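Ketoacyl_synth_N domain-containing protein (Photorhabdus luminescens subsp. laumondii, PDB 6SMO) probably acts in lipid or polyketide metabolism as a member of the beta-ketoacyl synthase family of thiolase-like folds, associated with a partner ketosynthase chain. Local coordinates at residues Ile74-Glu78 with Gln141-Tyr146; Arg95-Tyr99 with Gly176-Leu182; Asn272-Ile278 with Thr349-Gln355. All coordinates share one frame; numbering follows the deposited sequence.

Contact 1 (Ile74-Glu78 with Gln141-Tyr146); sequences IVAVE and QLSLLY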
loop_
_atom_site.group_PDB
_atom_site.type_symbol
_atom_site.label_atom_id
_atom_site.label_comp_id
_atom_site.label_asym_id
_atom_site.label_seq_id
_atom_site.Cartn_x
_atom_site.Cartn_y
_atom_site.Cartn_z
ATOM N N ILE C 74 11.883 0.417 -11.417
ATOM C CA ILE C 74 11.538 0.450 -12.873
ATOM C C ILE C 74 12.688 -0.161 -13.688
ATOM O O ILE C 74 12.389 -0.933 -14.622
ATOM C CB ILE C 74 11.190 1.886 -13.324
ATOM C CG1 ILE C 74 9.920 2.397 -12.637
ATOM C CG2 ILE C 74 11.069 1.972 -14.840
ATOM C CD1 ILE C 74 9.790 3.903 -12.617
ATOM N N VAL C 75 13.943 0.163 -13.354
ATOM C CA VAL C 75 15.154 -0.350 -14.070
ATOM C C VAL C 75 15.277 -1.861 -13.833
ATOM O O VAL C 75 15.706 -2.564 -14.767
ATOM C CB VAL C 75 16.445 0.396 -13.670
ATOM C CG1 VAL C 75 16.375 1.874 -14.020
ATOM C CG2 VAL C 75 16.806 0.215 -12.203
ATOM N N ALA C 76 14.912 -2.336 -12.637
ATOM C CA ALA C 76 14.934 -3.767 -12.248
ATOM C C ALA C 76 13.872 -4.539 -13.045
ATOM O O ALA C 76 14.190 -5.642 -13.533
ATOM C CB ALA C 76 14.718 -3.907 -10.761
ATOM N N VAL C 77 12.666 -3.973 -13.168
ATOM C CA VAL C 77 11.511 -4.573 -13.905
ATOM C C VAL C 77 11.852 -4.648 -15.400
ATOM O O VAL C 77 11.546 -5.688 -16.017
ATOM C CB VAL C 77 10.209 -3.787 -13.652
ATOM C CG1 VAL C 77 9.130 -4.099 -14.680
ATOM C CG2 VAL C 77 9.681 -4.024 -12.244
ATOM N N GLU C 78 12.460 -3.592 -15.955
ATOM C CA GLU C 78 12.815 -3.496 -17.398
ATOM C C GLU C 78 13.829 -4.593 -17.750
ATOM O O GLU C 78 13.647 -5.236 -18.802
ATOM C CB GLU C 78 13.358 -2.104 -17.736
ATOM C CG GLU C 78 13.680 -1.912 -19.211
ATOM C CD GLU C 78 12.539 -2.213 -20.171
ATOM O OE1 GLU C 78 11.445 -1.644 -19.986
ATOM O OE2 GLU C 78 12.748 -3.024 -21.098
ATOM N N GLN C 141 3.446 3.629 -10.701
ATOM C CA GLN C 141 4.378 4.163 -11.713
ATOM C C GLN C 141 4.607 3.116 -12.797
ATOM O O GLN C 141 4.799 3.513 -13.922
ATOM C CB GLN C 141 5.667 4.656 -11.060
ATOM C CG GLN C 141 5.521 5.965 -10.306
ATOM C CD GLN C 141 4.850 7.078 -11.069
ATOM O OE1 GLN C 141 4.648 7.013 -12.271
ATOM N NE2 GLN C 141 4.492 8.125 -10.361
ATOM N N LEU C 142 4.707 1.845 -12.420
ATOM C CA LEU C 142 4.908 0.722 -13.371
ATOM C C LEU C 142 3.676 0.533 -14.247
ATOM O O LEU C 142 3.816 0.186 -15.390
ATOM C CB LEU C 142 5.139 -0.567 -12.583
ATOM C CG LEU C 142 6.482 -0.729 -11.892
ATOM C CD1 LEU C 142 6.495 -1.996 -11.077
ATOM C CD2 LEU C 142 7.634 -0.714 -12.874
ATOM N N SER C 143 2.508 0.673 -13.653
ATOM C CA SER C 143 1.182 0.440 -14.287
ATOM C C SER C 143 0.896 1.513 -15.348
ATOM O O SER C 143 0.150 1.205 -16.293
ATOM C CB SER C 143 0.081 0.368 -13.257
ATOM O OG SER C 143 -0.104 1.619 -12.613
ATOM N N LEU C 144 1.459 2.720 -15.204
ATOM C CA LEU C 144 1.317 3.822 -16.196
ATOM C C LEU C 144 2.216 3.545 -17.408
ATOM O O LEU C 144 1.744 3.749 -18.544
ATOM C CB LEU C 144 1.675 5.166 -15.548
ATOM C CG LEU C 144 0.731 5.669 -14.455
ATOM C CD1 LEU C 144 1.186 7.026 -13.940
ATOM C CD2 LEU C 144 -0.709 5.750 -14.945
ATOM N N LEU C 145 3.458 3.105 -17.174
ATOM C CA LEU C 145 4.490 2.894 -18.228
ATOM C C LEU C 145 4.111 1.698 -19.113
ATOM O O LEU C 145 4.148 1.854 -20.351
ATOM C CB LEU C 145 5.860 2.679 -17.573
ATOM C CG LEU C 145 6.517 3.928 -16.985
ATOM C CD1 LEU C 145 7.647 3.551 -16.039
ATOM C CD2 LEU C 145 7.029 4.847 -18.084
ATOM N N TYR C 146 3.767 0.557 -18.503
ATOM C CA TYR C 146 3.520 -0.741 -19.191
ATOM C C TYR C 146 2.022 -0.957 -19.447
ATOM O O TYR C 146 1.689 -1.697 -20.395
ATOM C CB TYR C 146 4.114 -1.895 -18.379
ATOM C CG TYR C 146 5.615 -1.849 -18.240
ATOM C CD1 TYR C 146 6.441 -2.150 -19.311
ATOM C CD2 TYR C 146 6.214 -1.501 -17.039
ATOM C CE1 TYR C 146 7.822 -2.109 -19.194
ATOM C CE2 TYR C 146 7.592 -1.455 -16.904
ATOM C CZ TYR C 146 8.400 -1.760 -17.986
ATOM O OH TYR C 146 9.758 -1.717 -17.861
#

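Contact 2 (Arg95-Tyr99 with Gly176-Leu182); sequences RVGIY and GVAEVML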
loop_
_atom_site.group_PDB
_atom_site.type_symbol
_atom_site.label_atom_id
_atom_site.label_comp_id
_atom_site.label_asym_id
_atom_site.label_seq_id
_atom_site.Cartn_x
_atom_site.Cartn_y
_atom_site.Cartn_z
ATOM N N ARG C 95 -4.543 -9.121 -17.661
ATOM C CA ARG C 95 -4.008 -10.421 -17.169
ATOM C C ARG C 95 -2.543 -10.275 -16.726
ATOM O O ARG C 95 -1.834 -11.303 -16.714
ATOM C CB ARG C 95 -4.132 -11.488 -18.263
ATOM C CG ARG C 95 -5.545 -11.696 -18.790
ATOM C CD ARG C 95 -6.550 -12.070 -17.715
ATOM N NE ARG C 95 -6.167 -13.260 -16.966
ATOM C CZ ARG C 95 -6.822 -13.742 -15.911
ATOM N NH1 ARG C 95 -7.907 -13.133 -15.460
ATOM N NH2 ARG C 95 -6.385 -14.833 -15.308
ATOM N N VAL C 96 -2.107 -9.063 -16.364
ATOM C CA VAL C 96 -0.731 -8.787 -15.847
ATOM C C VAL C 96 -0.837 -7.865 -14.627
ATOM O O VAL C 96 -1.452 -6.788 -14.755
ATOM C CB VAL C 96 0.188 -8.172 -16.922
ATOM C CG1 VAL C 96 1.621 -8.053 -16.423
ATOM C CG2 VAL C 96 0.144 -8.950 -18.228
ATOM N N GLY C 97 -0.254 -8.281 -13.495
ATOM C CA GLY C 97 -0.236 -7.523 -12.229
ATOM C C GLY C 97 1.180 -7.183 -11.794
ATOM O O GLY C 97 2.132 -7.689 -12.424
ATOM N N ILE C 98 1.312 -6.345 -10.761
ATOM C CA ILE C 98 2.613 -5.868 -10.200
ATOM C C ILE C 98 2.560 -5.995 -8.674
ATOM O O ILE C 98 1.735 -5.294 -8.060
ATOM C CB ILE C 98 2.900 -4.414 -10.632
ATOM C CG1 ILE C 98 2.828 -4.233 -12.151
ATOM C CG2 ILE C 98 4.237 -3.943 -10.077
ATOM C CD1 ILE C 98 2.497 -2.824 -12.579
ATOM N N TYR C 99 3.414 -6.845 -8.091
ATOM C CA TYR C 99 3.548 -7.042 -6.623
ATOM C C TYR C 99 4.880 -6.454 -6.147
ATOM O O TYR C 99 5.937 -6.826 -6.691
ATOM C CB TYR C 99 3.398 -8.521 -6.257
ATOM C CG TYR C 99 1.985 -8.916 -5.916
ATOM C CD1 TYR C 99 1.007 -8.985 -6.896
ATOM C CD2 TYR C 99 1.614 -9.196 -4.610
ATOM C CE1 TYR C 99 -0.298 -9.337 -6.591
ATOM C CE2 TYR C 99 0.314 -9.550 -4.289
ATOM C CZ TYR C 99 -0.647 -9.620 -5.283
ATOM O OH TYR C 99 -1.930 -9.968 -4.976
ATOM N N GLY C 176 -5.724 -18.060 -10.535
ATOM C CA GLY C 176 -6.080 -17.672 -11.914
ATOM C C GLY C 176 -6.565 -16.234 -12.003
ATOM O O GLY C 176 -7.489 -15.977 -12.799
ATOM N N VAL C 177 -5.953 -15.327 -11.233
ATOM C CA VAL C 177 -6.282 -13.869 -11.214
ATOM C C VAL C 177 -5.565 -13.193 -12.390
ATOM O O VAL C 177 -6.168 -12.293 -13.008
ATOM C CB VAL C 177 -5.902 -13.211 -9.872
ATOM C CG1 VAL C 177 -6.277 -11.735 -9.838
ATOM C CG2 VAL C 177 -6.516 -13.937 -8.683
ATOM N N ALA C 178 -4.323 -13.603 -12.671
ATOM C CA ALA C 178 -3.488 -13.089 -13.782
ATOM C C ALA C 178 -2.562 -14.198 -14.300
ATOM O O ALA C 178 -2.289 -15.145 -13.538
ATOM C CB ALA C 178 -2.703 -11.888 -13.314
ATOM N N GLU C 179 -2.101 -14.073 -15.549
ATOM C CA GLU C 179 -1.188 -15.039 -16.223
ATOM C C GLU C 179 0.272 -14.665 -15.945
ATOM O O GLU C 179 1.088 -15.591 -15.796
ATOM C CB GLU C 179 -1.438 -15.080 -17.733
ATOM C CG GLU C 179 -2.389 -16.182 -18.155
ATOM C CD GLU C 179 -3.784 -16.057 -17.569
ATOM O OE1 GLU C 179 -4.217 -16.991 -16.867
ATOM O OE2 GLU C 179 -4.433 -15.022 -17.816
ATOM N N VAL C 180 0.584 -13.365 -15.910
ATOM C CA VAL C 180 1.956 -12.823 -15.660
ATOM C C VAL C 180 1.911 -11.940 -14.407
ATOM O O VAL C 180 0.853 -11.335 -14.150
ATOM C CB VAL C 180 2.486 -12.042 -16.880
ATOM C CG1 VAL C 180 3.963 -11.709 -16.739
ATOM C CG2 VAL C 180 2.234 -12.786 -18.184
ATOM N N MET C 181 3.020 -11.880 -13.662
ATOM C CA MET C 181 3.172 -11.045 -12.439
ATOM C C MET C 181 4.608 -10.516 -12.343
ATOM O O MET C 181 5.543 -11.340 -12.351
ATOM C CB MET C 181 2.851 -11.850 -11.176
ATOM C CG MET C 181 1.370 -11.942 -10.875
ATOM S SD MET C 181 0.678 -10.344 -10.385
ATOM C CE MET C 181 -1.010 -10.814 -10.012
ATOM N N LEU C 182 4.761 -9.192 -12.246
ATOM C CA LEU C 182 6.051 -8.511 -11.956
ATOM C C LEU C 182 6.175 -8.344 -10.437
ATOM O O LEU C 182 5.816 -7.265 -9.926
ATOM C CB LEU C 182 6.100 -7.156 -12.675
ATOM C CG LEU C 182 6.453 -7.196 -14.163
ATOM C CD1 LEU C 182 7.874 -7.695 -14.377
ATOM C CD2 LEU C 182 5.464 -8.045 -14.949
#

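Contact 3 (Asn272-Ile278 with Thr349-Gln355); sequences NENAVFI and TNQIIIQ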
loop_
_atom_site.group_PDB
_atom_site.type_symbol
_atom_site.label_atom_id
_atom_site.label_comp_id
_atom_site.label_asym_id
_atom_site.label_seq_id
_atom_site.Cartn_x
_atom_site.Cartn_y
_atom_site.Cartn_z
ATOM N N ASN C 272 13.980 -33.932 0.326
ATOM C CA ASN C 272 14.986 -33.889 -0.772
ATOM C C ASN C 272 16.374 -33.657 -0.161
ATOM O O ASN C 272 16.514 -32.710 0.639
ATOM C CB ASN C 272 14.647 -32.823 -1.818
ATOM C CG ASN C 272 15.526 -32.887 -3.052
ATOM O OD1 ASN C 272 16.222 -33.874 -3.282
ATOM N ND2 ASN C 272 15.498 -31.837 -3.855
ATOM N N GLU C 273 17.351 -34.492 -0.535
ATOM C CA GLU C 273 18.743 -34.468 -0.008
ATOM C C GLU C 273 19.637 -33.595 -0.901
ATOM O O GLU C 273 20.661 -33.101 -0.390
ATOM C CB GLU C 273 19.296 -35.892 0.094
ATOM C CG GLU C 273 18.586 -36.741 1.136
ATOM C CD GLU C 273 19.183 -38.121 1.356
ATOM O OE1 GLU C 273 18.403 -39.076 1.544
ATOM O OE2 GLU C 273 20.425 -38.238 1.348
ATOM N N ASN C 274 19.268 -33.413 -2.175
ATOM C CA ASN C 274 20.025 -32.604 -3.170
ATOM C C ASN C 274 19.490 -31.166 -3.169
ATOM O O ASN C 274 19.148 -30.661 -4.258
ATOM C CB ASN C 274 19.952 -33.223 -4.571
ATOM C CG ASN C 274 20.459 -34.648 -4.622
ATOM O OD1 ASN C 274 21.425 -34.997 -3.948
ATOM N ND2 ASN C 274 19.817 -35.480 -5.427
ATOM N N ALA C 275 19.437 -30.529 -1.994
ATOM C CA ALA C 275 18.859 -29.181 -1.779
ATOM C C ALA C 275 19.876 -28.271 -1.081
ATOM O O ALA C 275 20.674 -28.783 -0.269
ATOM C CB ALA C 275 17.585 -29.294 -0.979
ATOM N N VAL C 276 19.835 -26.973 -1.396
ATOM C CA VAL C 276 20.681 -25.903 -0.786
ATOM C C VAL C 276 19.758 -24.939 -0.032
ATOM O O VAL C 276 18.805 -24.429 -0.653
ATOM C CB VAL C 276 21.517 -25.172 -1.857
ATOM C CG1 VAL C 276 22.056 -23.838 -1.362
ATOM C CG2 VAL C 276 22.651 -26.045 -2.371
ATOM N N PHE C 277 20.036 -24.705 1.254
ATOM C CA PHE C 277 19.252 -23.808 2.144
ATOM C C PHE C 277 19.963 -22.455 2.264
ATOM O O PHE C 277 21.036 -22.393 2.898
ATOM C CB PHE C 277 19.050 -24.447 3.519
ATOM C CG PHE C 277 18.167 -23.650 4.445
ATOM C CD1 PHE C 277 16.793 -23.624 4.264
ATOM C CD2 PHE C 277 18.709 -22.915 5.489
ATOM C CE1 PHE C 277 15.979 -22.886 5.111
ATOM C CE2 PHE C 277 17.893 -22.178 6.335
ATOM C CZ PHE C 277 16.531 -22.165 6.143
ATOM N N ILE C 278 19.382 -21.411 1.663
ATOM C CA ILE C 278 19.818 -19.992 1.828
ATOM C C ILE C 278 19.122 -19.432 3.074
ATOM O O ILE C 278 17.879 -19.486 3.129
ATOM C CB ILE C 278 19.523 -19.163 0.560
ATOM C CG1 ILE C 278 20.332 -19.671 -0.638
ATOM C CG2 ILE C 278 19.767 -17.681 0.813
ATOM C CD1 ILE C 278 19.894 -19.110 -1.973
ATOM N N THR C 349 22.443 -29.054 -7.737
ATOM C CA THR C 349 21.225 -28.864 -6.902
ATOM C C THR C 349 20.003 -28.762 -7.822
ATOM O O THR C 349 20.136 -28.153 -8.903
ATOM C CB THR C 349 21.358 -27.626 -6.006
ATOM O OG1 THR C 349 22.729 -27.460 -5.641
ATOM C CG2 THR C 349 20.514 -27.717 -4.754
ATOM N N ASN C 350 18.869 -29.339 -7.409
ATOM C CA ASN C 350 17.595 -29.348 -8.183
ATOM C C ASN C 350 16.495 -28.588 -7.423
ATOM O O ASN C 350 15.377 -28.494 -7.967
ATOM C CB ASN C 350 17.154 -30.775 -8.530
ATOM C CG ASN C 350 16.843 -31.633 -7.321
ATOM O OD1 ASN C 350 17.090 -31.237 -6.183
ATOM N ND2 ASN C 350 16.302 -32.817 -7.556
ATOM N N GLN C 351 16.792 -28.076 -6.222
ATOM C CA GLN C 351 15.850 -27.268 -5.398
ATOM C C GLN C 351 16.644 -26.343 -4.468
ATOM O O GLN C 351 17.529 -26.848 -3.753
ATOM C CB GLN C 351 14.927 -28.177 -4.584
ATOM C CG GLN C 351 13.777 -27.435 -3.913
ATOM C CD GLN C 351 12.842 -28.357 -3.171
ATOM O OE1 GLN C 351 13.256 -29.351 -2.577
ATOM N NE2 GLN C 351 11.561 -28.026 -3.192
ATOM N N ILE C 352 16.331 -25.042 -4.482
ATOM C CA ILE C 352 16.883 -24.027 -3.534
ATOM C C ILE C 352 15.718 -23.442 -2.728
ATOM O O ILE C 352 14.758 -22.946 -3.349
ATOM C CB ILE C 352 17.681 -22.935 -4.277
ATOM C CG1 ILE C 352 18.861 -23.527 -5.051
ATOM C CG2 ILE C 352 18.132 -21.849 -3.309
ATOM C CD1 ILE C 352 19.541 -22.555 -5.988
ATOM N N ILE C 353 15.811 -23.512 -1.395
ATOM C CA ILE C 353 14.801 -22.976 -0.435
ATOM C C ILE C 353 15.440 -21.812 0.330
ATOM O O ILE C 353 16.487 -22.028 0.971
ATOM C CB ILE C 353 14.292 -24.092 0.501
ATOM C CG1 ILE C 353 13.518 -25.157 -0.280
ATOM C CG2 ILE C 353 13.458 -23.521 1.640
ATOM C CD1 ILE C 353 13.491 -26.508 0.386
ATOM N N ILE C 354 14.825 -20.628 0.252
ATOM C CA ILE C 354 15.310 -19.364 0.883
ATOM C C ILE C 354 14.404 -19.042 2.075
ATOM O O ILE C 354 13.173 -19.144 1.918
ATOM C CB ILE C 354 15.329 -18.217 -0.147
ATOM C CG1 ILE C 354 16.092 -18.610 -1.415
ATOM C CG2 ILE C 354 15.887 -16.942 0.471
ATOM C CD1 ILE C 354 15.502 -18.040 -2.679
ATOM N N GLN C 355 14.999 -18.668 3.213
ATOM C CA GLN C 355 14.274 -18.284 4.453
ATOM C C GLN C 355 14.644 -16.847 4.834
ATOM O O GLN C 355 15.826 -16.474 4.683
ATOM C CB GLN C 355 14.607 -19.240 5.600
ATOM C CG GLN C 355 13.652 -19.119 6.781
ATOM C CD GLN C 355 14.013 -20.039 7.920
ATOM O OE1 GLN C 355 13.218 -20.877 8.343
ATOM N NE2 GLN C 355 15.224 -19.891 8.431
#

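Contact 1 (Ile74-Glu78 with Gln141-Tyr146)
Glu78 and Tyr146 form the polar end of a helix-helix contact in the thiolase-like fold, where helix 68-84 meets helix 137-146. The two short segments have axes 11.4 Å apart at an angle of 48°, a separation bridged by side chains rather than by close backbones. Leu142 carries the middle of the interface: its CD2 lies 3.9 Å from Ile74 CG1 and likewise 3.9 Å from Val77 CG2, so one methyl fills the angle between two residues on successive turns. Ile74 and Leu142 run past each other in opposite directions, whereas Leu145 meets Ile74 almost perpendicularly, with Leu145 CD1 4.0 Å from Ile74 CG2. Val77 uses its other branch on the aromatic residue, placing CG1 3.8 Å from Tyr146 CE2 in an oblique approach. Val77 also packs on Phe224 of strand 218-229, which joins the helix pair to the sheet. Gln141 and Leu144 touch Met298 and Tyr296 of the PKS_KS domain-containing protein chain, placing the second helix at the subunit interface. The Tyr146 ring also meets Phe148 with its plane nearly parallel. Glu78 bends at chi2 (55°), which folds its carboxylate back to the phenol: Tyr146 OH donates to Glu78 OE1 over 2.7 Å, arriving from above the carboxylate plane while OE1 sits at the ring's edge.

Contact 2 (Arg95-Tyr99 with Gly176-Leu182)
Three successive bends in Arg95, with chi1, chi2 and chi3 all near -56°, curl its guanidinium back onto the 176-182 segment, and a bend of 62° at chi2 of Glu179 brings the carboxylate to meet it. This happens at the start of a parallel strand pair in the thiolase-like fold: strand 154-155, helix 161-175 and strand 180-187 form a beta-alpha-beta crossover, with strand 96-101 lying between its two strands. The two charged groups are nearly coplanar (18°): Arg95 NE donates to Glu179 OE2 on its syn side at 2.6 Å, the core of a salt bridge. In the guanidinium plane too, Arg95 NH2 donates to Gly176 O at 3.0 Å, tying down the C-prime residue of the Schellman motif that ends helix 161-175; Val177 O lies over one guanidinium face. Arg95 O accepts both Glu179 N and Val180 N. The pairing continues through a weak bond from Gly97 N to Val180 O, then Leu182 N to Gly97 O and Tyr99 N to Leu182 O. On the face of Met181, the thioether crosses Gly97, with SD 3.5 Å from Gly97 CA, and makes an oblique Met-aromatic contact, SD 4.9 Å from the Tyr99 ring centroid.

Contact 3 (Asn272-Ile278 with Thr349-Gln355)
Asn272 and Asn350 clasp the loops that lead into two parallel strands. Asn272 ND2 donates to Asn350 OD1 over 2.9 Å; the acceptor lies in the Asn272 amide plane, although the two amides are turned 61° against each other. Asn350 CG sits between its own backbone N and carbonyl carbon (chi1 63°), which swings the amide across to Asn272. The opposite end of the Asn272 amide is engaged as well: its OD1 receives Asn274 N at 3.3 Å, an Asx turn that shapes the approach to strand 275-278.

Beyond this clasp the backbones alternate as donor and acceptor. Val276 N binds Gln351 O, Ile353 N binds Val276 O, Ile278 N binds Ile353 O, and Gln355 N binds Ile278 O at 3.0 Å. Side chains sort onto the two faces. On one, Ile278 lies alongside Ile354 and reaches obliquely over to Ile352, CD1 standing 3.5 Å from Ile352 CG2. On the other, Phe277 CD1 approaches Ile353 CG2, and the ring's edge meets the amide of Gln355, whose plane is nearly perpendicular to it (84°).

The next shell fixes both faces. Helix 319-329 covers Ile278, Ile352 and Ile354 through Asp321, Ser322, Ala325 and Leu329. On the opposite face helix 286-296 touches Phe277 and Gln355 through Thr290, Phe277 is enclosed by Phe294 and Phe303, and the Gln355 amide is held by a hydrogen bond between its OE1 and Thr265 OG1. Strand 351-356 also pairs with strand 362-369, and strand 275-278 with strand 302-304. Parallel strands with helices packed on both faces are what the layered alpha/beta architecture of the thiolase fold is built from, and this pair belongs to its C-terminal half.

Contacts 1 and 2 adjoin, with centres 14 Å apart: the helix pair of contact 1 rests on the strands of contact 2, Val77 CG1 lying 3.8 Å from Leu182 CD1, and Leu142 and Ser143 packing on Ile98. Their segments alternate along the chain, so the two contacts interlock within the N-terminal family region. Contact 3 follows later in sequence. Its centre is 26 Å from that of contact 2 and 31 Å from that of contact 1, yet contacts 2 and 3 reach the same mixed sheet. In contact 1 the Gln141 side chain is about 11 Å from the bound pentaoxo-dodecanal, whose pocket includes Val129, Ala130, Trp133 and Phe134.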